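Local coordinates for protein Ral guanine nucleotide dissociation stimulator-like 2 (Mus musculus, PDB 4JGW) that probably acts as a guanine nucleotide exchange factor for small G proteins and as a putative effector of Ras or Rap, the chain holding its REM and CDC25-homology domains, at residues Arg50-Leu59 and Leu409-Arg420. Numbering follows the deposited sequence.
Sequences RLRAGTLEAL and LENGYINFDKRR
Arg420 meets the carbonyl of Leu51 with the edge of its guanidinium: NH2 donates to Leu51 O over 2.8 Å, nearly straight at 165°, and meets a lone pair of that oxygen in the carbonyl plane. The chain of Arg420 runs extended from CG to NE (chi2 -178°, chi3 -162°), carrying the flat group from the helix to the strand. A water ties this bond into a small network, accepting from Arg420 NE and able to donate to Leu51 O (2.7 Å) and to Asp417 OD1 (2.8 Å). The carboxylate of Asp417 crosses the bent chain of Arg52 at a slant and touches CD, while NE stays 4.1 Å from OD1, beyond a salt bridge.

Further along, Ala53 and Gly54 pair antiparallel with Asn415 and Ile414. Ile414 N donates to Gly54 O, and the return bond from Gly54 N to Ile414 O is weak at 3.4 Å. The ring of Tyr413 lies against the bare backbone here, with Gly54 CA over one face in a CH-pi contact, 4.0 Å from the ring centroid, while Asn411 ND2 sits over the opposite face. Ile414 turns the other way, its CD1 meeting Leu56 CD1 and Leu59 CD1 at the start of helix 56-63, and Leu51 CD2 rests on Phe416 CB.

The short strand 414-415 thus extends the N-terminal sheet at its edge, joining the REM region to the CDC25-homology region ahead of helix 416-436. Arg420 NH1 also forms a salt bridge with Asp72, whose other oxygen accepts from Leu51 N. Carbonyl, water and carboxylate together therefore fix the rotation of one guanidinium, and its charge probably offsets that of Asp72 at this interdomain seam.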
ATOM      1  N   ARG A  50       5.894 -21.741  14.613  1.00 33.00           N
ATOM      2  CA  ARG A  50       5.652 -20.974  13.393  1.00 32.73           C
ATOM      3  C   ARG A  50       6.243 -21.630  12.151  1.00 32.77           C
ATOM      4  O   ARG A  50       7.417 -22.018  12.142  1.00 32.74           O
ATOM      5  CB  ARG A  50       6.189 -19.547  13.537  1.00 32.61           C
ATOM      6  CG  ARG A  50       5.664 -18.802  14.753  1.00 31.53           C
ATOM      7  CD  ARG A  50       5.928 -17.317  14.641  1.00 29.59           C
ATOM      8  NE  ARG A  50       5.504 -16.600  15.841  1.00 28.71           N
ATOM      9  CZ  ARG A  50       6.311 -16.265  16.844  1.00 28.04           C
ATOM     10  NH1 ARG A  50       7.604 -16.577  16.805  1.00 27.50           N
ATOM     11  NH2 ARG A  50       5.822 -15.612  17.890  1.00 27.59           N
ATOM     12  N   LEU A  51       5.422 -21.745  11.108  1.00 32.66           N
ATOM     13  CA  LEU A  51       5.868 -22.293   9.828  1.00 32.72           C
ATOM     14  C   LEU A  51       6.898 -21.367   9.186  1.00 32.84           C
ATOM     15  O   LEU A  51       6.671 -20.163   9.060  1.00 32.74           O
ATOM     16  CB  LEU A  51       4.680 -22.543   8.886  1.00 32.52           C
ATOM     17  CG  LEU A  51       4.940 -23.353   7.604  1.00 32.48           C
ATOM     18  CD1 LEU A  51       3.695 -24.106   7.148  1.00 32.18           C
ATOM     19  CD2 LEU A  51       5.485 -22.486   6.475  1.00 31.53           C
ATOM     20  N   ARG A  52       8.028 -21.947   8.792  1.00 33.06           N
ATOM     21  CA  ARG A  52       9.129 -21.206   8.178  1.00 33.46           C
ATOM     22  C   ARG A  52       9.147 -21.377   6.662  1.00 33.42           C
ATOM     23  O   ARG A  52       9.363 -20.417   5.921  1.00 33.41           O
ATOM     24  CB  ARG A  52      10.466 -21.663   8.766  1.00 33.60           C
ATOM     25  CG  ARG A  52      10.758 -21.122  10.154  1.00 34.47           C
ATOM     26  CD  ARG A  52      11.410 -19.752  10.082  1.00 36.25           C
ATOM     27  NE  ARG A  52      12.226 -19.472  11.258  1.00 38.36           N
ATOM     28  CZ  ARG A  52      13.481 -19.883  11.416  1.00 39.25           C
ATOM     29  NH1 ARG A  52      14.080 -20.599  10.472  1.00 40.20           N
ATOM     30  NH2 ARG A  52      14.140 -19.579  12.526  1.00 39.85           N
ATOM     31  N   ALA A  53       8.934 -22.612   6.218  1.00 33.49           N
ATOM     32  CA  ALA A  53       8.904 -22.955   4.801  1.00 33.60           C
ATOM     33  C   ALA A  53       8.114 -24.237   4.603  1.00 33.74           C
ATOM     34  O   ALA A  53       8.063 -25.086   5.494  1.00 33.84           O
ATOM     35  CB  ALA A  53      10.316 -23.116   4.258  1.00 33.52           C
ATOM     36  N   GLY A  54       7.498 -24.374   3.435  1.00 33.94           N
ATOM     37  CA  GLY A  54       6.737 -25.572   3.116  1.00 34.13           C
ATOM     38  C   GLY A  54       6.089 -25.519   1.752  1.00 34.32           C
ATOM     39  O   GLY A  54       6.053 -24.464   1.114  1.00 34.37           O
ATOM     40  N   THR A  55       5.577 -26.664   1.307  1.00 34.49           N
ATOM     41  CA  THR A  55       4.854 -26.750   0.043  1.00 34.68           C
ATOM     42  C   THR A  55       3.527 -26.010   0.154  1.00 34.82           C
ATOM     43  O   THR A  55       3.028 -25.775   1.260  1.00 34.82           O
ATOM     44  CB  THR A  55       4.576 -28.214  -0.374  1.00 34.72           C
ATOM     45  OG1 THR A  55       3.727 -28.839   0.594  1.00 34.66           O
ATOM     46  CG2 THR A  55       5.874 -29.007  -0.505  1.00 34.84           C
ATOM     47  N   LEU A  56       2.959 -25.654  -0.995  1.00 34.93           N
ATOM     48  CA  LEU A  56       1.669 -24.976  -1.052  1.00 34.96           C
ATOM     49  C   LEU A  56       0.583 -25.788  -0.339  1.00 34.94           C
ATOM     50  O   LEU A  56      -0.300 -25.223   0.315  1.00 35.02           O
ATOM     51  CB  LEU A  56       1.287 -24.699  -2.508  1.00 34.97           C
ATOM     52  CG  LEU A  56       0.268 -23.599  -2.825  1.00 35.41           C
ATOM     53  CD1 LEU A  56       0.605 -22.274  -2.145  1.00 35.44           C
ATOM     54  CD2 LEU A  56       0.162 -23.415  -4.332  1.00 35.61           C
ATOM     55  N   GLU A  57       0.672 -27.111  -0.460  1.00 34.83           N
ATOM     56  CA  GLU A  57      -0.241 -28.033   0.214  1.00 34.71           C
ATOM     57  C   GLU A  57      -0.040 -28.010   1.734  1.00 34.39           C
ATOM     58  O   GLU A  57      -1.008 -28.094   2.497  1.00 34.36           O
ATOM     59  CB  GLU A  57      -0.053 -29.460  -0.320  1.00 34.88           C
ATOM     60  CG  GLU A  57      -0.577 -29.701  -1.745  1.00 35.98           C
ATOM     61  CD  GLU A  57       0.318 -29.120  -2.842  1.00 37.36           C
ATOM     62  OE1 GLU A  57       1.481 -28.751  -2.561  1.00 37.48           O
ATOM     63  OE2 GLU A  57      -0.150 -29.038  -4.000  1.00 38.09           O
ATOM     64  N   ALA A  58       1.215 -27.894   2.162  1.00 33.85           N
ATOM     65  CA  ALA A  58       1.558 -27.844   3.584  1.00 33.44           C
ATOM     66  C   ALA A  58       1.146 -26.519   4.222  1.00 33.07           C
ATOM     67  O   ALA A  58       0.785 -26.477   5.401  1.00 32.99           O
ATOM     68  CB  ALA A  58       3.043 -28.093   3.784  1.00 33.35           C
ATOM     69  N   LEU A  59       1.204 -25.444   3.439  1.00 32.63           N
ATOM     70  CA  LEU A  59       0.744 -24.132   3.888  1.00 32.29           C
ATOM     71  C   LEU A  59      -0.745 -24.172   4.225  1.00 32.06           C
ATOM     72  O   LEU A  59      -1.174 -23.595   5.224  1.00 31.91           O
ATOM     73  CB  LEU A  59       1.022 -23.049   2.835  1.00 32.13           C
ATOM     74  CG  LEU A  59       2.462 -22.746   2.397  1.00 32.20           C
ATOM     75  CD1 LEU A  59       2.496 -21.519   1.494  1.00 32.25           C
ATOM     76  CD2 LEU A  59       3.407 -22.555   3.573  1.00 31.92           C
ATOM     77  N   LEU A 409      12.951 -22.104  -1.529  1.00 42.72           N
ATOM     78  CA  LEU A 409      14.227 -22.685  -1.135  1.00 42.81           C
ATOM     79  C   LEU A 409      14.605 -23.774  -2.139  1.00 42.80           C
ATOM     80  O   LEU A 409      13.778 -24.172  -2.966  1.00 42.84           O
ATOM     81  CB  LEU A 409      14.153 -23.255   0.288  1.00 42.79           C
ATOM     82  CG  LEU A 409      13.836 -22.313   1.457  1.00 42.96           C
ATOM     83  CD1 LEU A 409      13.680 -23.110   2.745  1.00 42.71           C
ATOM     84  CD2 LEU A 409      14.900 -21.227   1.626  1.00 43.28           C
ATOM     85  N   GLU A 410      15.846 -24.250  -2.064  1.00 42.82           N
ATOM     86  CA  GLU A 410      16.357 -25.274  -2.988  1.00 42.81           C
ATOM     87  C   GLU A 410      15.438 -26.491  -3.118  1.00 42.50           C
ATOM     88  O   GLU A 410      15.225 -26.997  -4.224  1.00 42.57           O
ATOM     89  CB  GLU A 410      17.768 -25.709  -2.583  1.00 43.00           C
ATOM     90  CG  GLU A 410      18.816 -24.607  -2.706  1.00 43.90           C
ATOM     91  CD  GLU A 410      20.226 -25.090  -2.416  1.00 45.37           C
ATOM     92  OE1 GLU A 410      20.597 -26.192  -2.884  1.00 45.48           O
ATOM     93  OE2 GLU A 410      20.970 -24.359  -1.724  1.00 46.10           O
ATOM     94  N   ASN A 411      14.884 -26.938  -1.991  1.00 42.06           N
ATOM     95  CA  ASN A 411      14.007 -28.113  -1.950  1.00 41.58           C
ATOM     96  C   ASN A 411      12.614 -27.904  -2.560  1.00 41.06           C
ATOM     97  O   ASN A 411      11.816 -28.841  -2.635  1.00 41.04           O
ATOM     98  CB  ASN A 411      13.892 -28.650  -0.514  1.00 41.72           C
ATOM     99  CG  ASN A 411      13.366 -27.607   0.474  1.00 42.27           C
ATOM    100  OD1 ASN A 411      13.091 -26.458   0.114  1.00 42.24           O
ATOM    101  ND2 ASN A 411      13.227 -28.014   1.732  1.00 42.41           N
ATOM    102  N   GLY A 412      12.331 -26.677  -2.996  1.00 40.49           N
ATOM    103  CA  GLY A 412      11.041 -26.342  -3.599  1.00 39.65           C
ATOM    104  C   GLY A 412      10.027 -25.771  -2.622  1.00 39.04           C
ATOM    105  O   GLY A 412       8.913 -25.420  -3.017  1.00 39.10           O
ATOM    106  N   TYR A 413      10.408 -25.687  -1.346  1.00 38.32           N
ATOM    107  CA  TYR A 413       9.557 -25.110  -0.303  1.00 37.62           C
ATOM    108  C   TYR A 413       9.414 -23.612  -0.517  1.00 36.99           C
ATOM    109  O   TYR A 413      10.395 -22.928  -0.812  1.00 37.08           O
ATOM    110  CB  TYR A 413      10.161 -25.345   1.086  1.00 37.68           C
ATOM    111  CG  TYR A 413       9.983 -26.734   1.676  1.00 37.88           C
ATOM    112  CD1 TYR A 413      10.186 -26.952   3.038  1.00 37.86           C
ATOM    113  CD2 TYR A 413       9.611 -27.825   0.884  1.00 38.13           C
ATOM    114  CE1 TYR A 413      10.036 -28.214   3.598  1.00 38.10           C
ATOM    115  CE2 TYR A 413       9.454 -29.095   1.436  1.00 38.18           C
ATOM    116  CZ  TYR A 413       9.671 -29.279   2.793  1.00 38.13           C
ATOM    117  OH  TYR A 413       9.518 -30.528   3.348  1.00 38.10           O
ATOM    118  N   ILE A 414       8.194 -23.106  -0.365  1.00 36.12           N
ATOM    119  CA  ILE A 414       7.957 -21.666  -0.371  1.00 35.29           C
ATOM    120  C   ILE A 414       8.608 -21.047   0.869  1.00 34.61           C
ATOM    121  O   ILE A 414       8.325 -21.457   1.996  1.00 34.50           O
ATOM    122  CB  ILE A 414       6.441 -21.339  -0.437  1.00 35.40           C
ATOM    123  CG1 ILE A 414       5.881 -21.729  -1.811  1.00 35.51           C
ATOM    124  CG2 ILE A 414       6.179 -19.854  -0.148  1.00 35.07           C
ATOM    125  CD1 ILE A 414       4.386 -21.986  -1.828  1.00 35.93           C
ATOM    126  N   ASN A 415       9.501 -20.087   0.647  1.00 33.68           N
ATOM    127  CA  ASN A 415      10.160 -19.373   1.738  1.00 32.96           C
ATOM    128  C   ASN A 415       9.190 -18.388   2.391  1.00 32.39           C
ATOM    129  O   ASN A 415       9.079 -17.238   1.965  1.00 32.36           O
ATOM    130  CB  ASN A 415      11.423 -18.659   1.229  1.00 32.90           C
ATOM    131  CG  ASN A 415      12.099 -17.807   2.299  1.00 32.83           C
ATOM    132  OD1 ASN A 415      11.993 -18.080   3.493  1.00 33.01           O
ATOM    133  ND2 ASN A 415      12.802 -16.768   1.863  1.00 32.51           N
ATOM    134  N   PHE A 416       8.492 -18.848   3.427  1.00 31.74           N
ATOM    135  CA  PHE A 416       7.443 -18.042   4.049  1.00 31.02           C
ATOM    136  C   PHE A 416       7.972 -16.861   4.859  1.00 30.62           C
ATOM    137  O   PHE A 416       7.258 -15.880   5.055  1.00 30.62           O
ATOM    138  CB  PHE A 416       6.484 -18.899   4.882  1.00 31.01           C
ATOM    139  CG  PHE A 416       5.125 -18.276   5.063  1.00 30.51           C
ATOM    140  CD1 PHE A 416       4.154 -18.397   4.073  1.00 29.95           C
ATOM    141  CD2 PHE A 416       4.819 -17.557   6.218  1.00 29.49           C
ATOM    142  CE1 PHE A 416       2.896 -17.817   4.229  1.00 29.98           C
ATOM    143  CE2 PHE A 416       3.568 -16.972   6.383  1.00 29.77           C
ATOM    144  CZ  PHE A 416       2.601 -17.105   5.389  1.00 29.92           C
ATOM    145  N   ASP A 417       9.223 -16.956   5.314  1.00 30.21           N
ATOM    146  CA  ASP A 417       9.900 -15.838   5.975  1.00 29.67           C
ATOM    147  C   ASP A 417       9.782 -14.558   5.149  1.00 29.16           C
ATOM    148  O   ASP A 417       9.490 -13.489   5.688  1.00 29.10           O
ATOM    149  CB  ASP A 417      11.378 -16.162   6.222  1.00 29.91           C
ATOM    150  CG  ASP A 417      11.587 -17.130   7.378  1.00 30.31           C
ATOM    151  OD1 ASP A 417      10.598 -17.510   8.042  1.00 30.73           O
ATOM    152  OD2 ASP A 417      12.750 -17.506   7.624  1.00 30.43           O
ATOM    153  N   LYS A 418       9.998 -14.686   3.841  1.00 28.61           N
ATOM    154  CA  LYS A 418       9.843 -13.577   2.899  1.00 27.95           C
ATOM    155  C   LYS A 418       8.454 -12.946   3.011  1.00 27.51           C
ATOM    156  O   LYS A 418       8.321 -11.721   3.018  1.00 27.25           O
ATOM    157  CB  LYS A 418      10.095 -14.059   1.462  1.00 27.98           C
ATOM    158  CG  LYS A 418       9.927 -12.979   0.398  1.00 27.75           C
ATOM    159  CD  LYS A 418      10.410 -13.444  -0.967  1.00 27.99           C
ATOM    160  CE  LYS A 418      10.329 -12.305  -1.975  1.00 28.30           C
ATOM    161  NZ  LYS A 418      11.085 -12.590  -3.225  1.00 28.20           N
ATOM    162  N   ARG A 419       7.433 -13.795   3.112  1.00 27.14           N
ATOM    163  CA  ARG A 419       6.038 -13.349   3.149  1.00 26.93           C
ATOM    164  C   ARG A 419       5.675 -12.644   4.457  1.00 26.77           C
ATOM    165  O   ARG A 419       4.821 -11.754   4.470  1.00 26.61           O
ATOM    166  CB  ARG A 419       5.081 -14.518   2.880  1.00 26.85           C
ATOM    167  CG  ARG A 419       5.375 -15.302   1.599  1.00 26.93           C
ATOM    168  CD  ARG A 419       5.441 -14.395   0.376  1.00 26.78           C
ATOM    169  NE  ARG A 419       6.093 -15.042  -0.760  1.00 27.18           N
ATOM    170  CZ  ARG A 419       6.481 -14.413  -1.868  1.00 27.04           C
ATOM    171  NH1 ARG A 419       6.292 -13.106  -2.003  1.00 26.80           N
ATOM    172  NH2 ARG A 419       7.063 -15.091  -2.844  1.00 26.72           N
ATOM    173  N   ARG A 420       6.326 -13.049   5.548  1.00 26.55           N
ATOM    174  CA  ARG A 420       6.146 -12.403   6.849  1.00 26.25           C
ATOM    175  C   ARG A 420       6.707 -10.988   6.827  1.00 26.24           C
ATOM    176  O   ARG A 420       6.085 -10.056   7.345  1.00 26.14           O
ATOM    177  CB  ARG A 420       6.832 -13.207   7.956  1.00 26.30           C
ATOM    178  CG  ARG A 420       6.102 -14.471   8.347  1.00 25.55           C
ATOM    179  CD  ARG A 420       6.806 -15.197   9.484  1.00 24.31           C
ATOM    180  NE  ARG A 420       6.343 -16.578   9.555  1.00 23.92           N
ATOM    181  CZ  ARG A 420       5.315 -16.997  10.284  1.00 23.35           C
ATOM    182  NH1 ARG A 420       4.635 -16.145  11.047  1.00 22.91           N
ATOM    183  NH2 ARG A 420       4.972 -18.277  10.252  1.00 22.18           N
TER
HETATM  184  O   HOH W   1       7.875 -18.049   7.839  1.00 21.73           O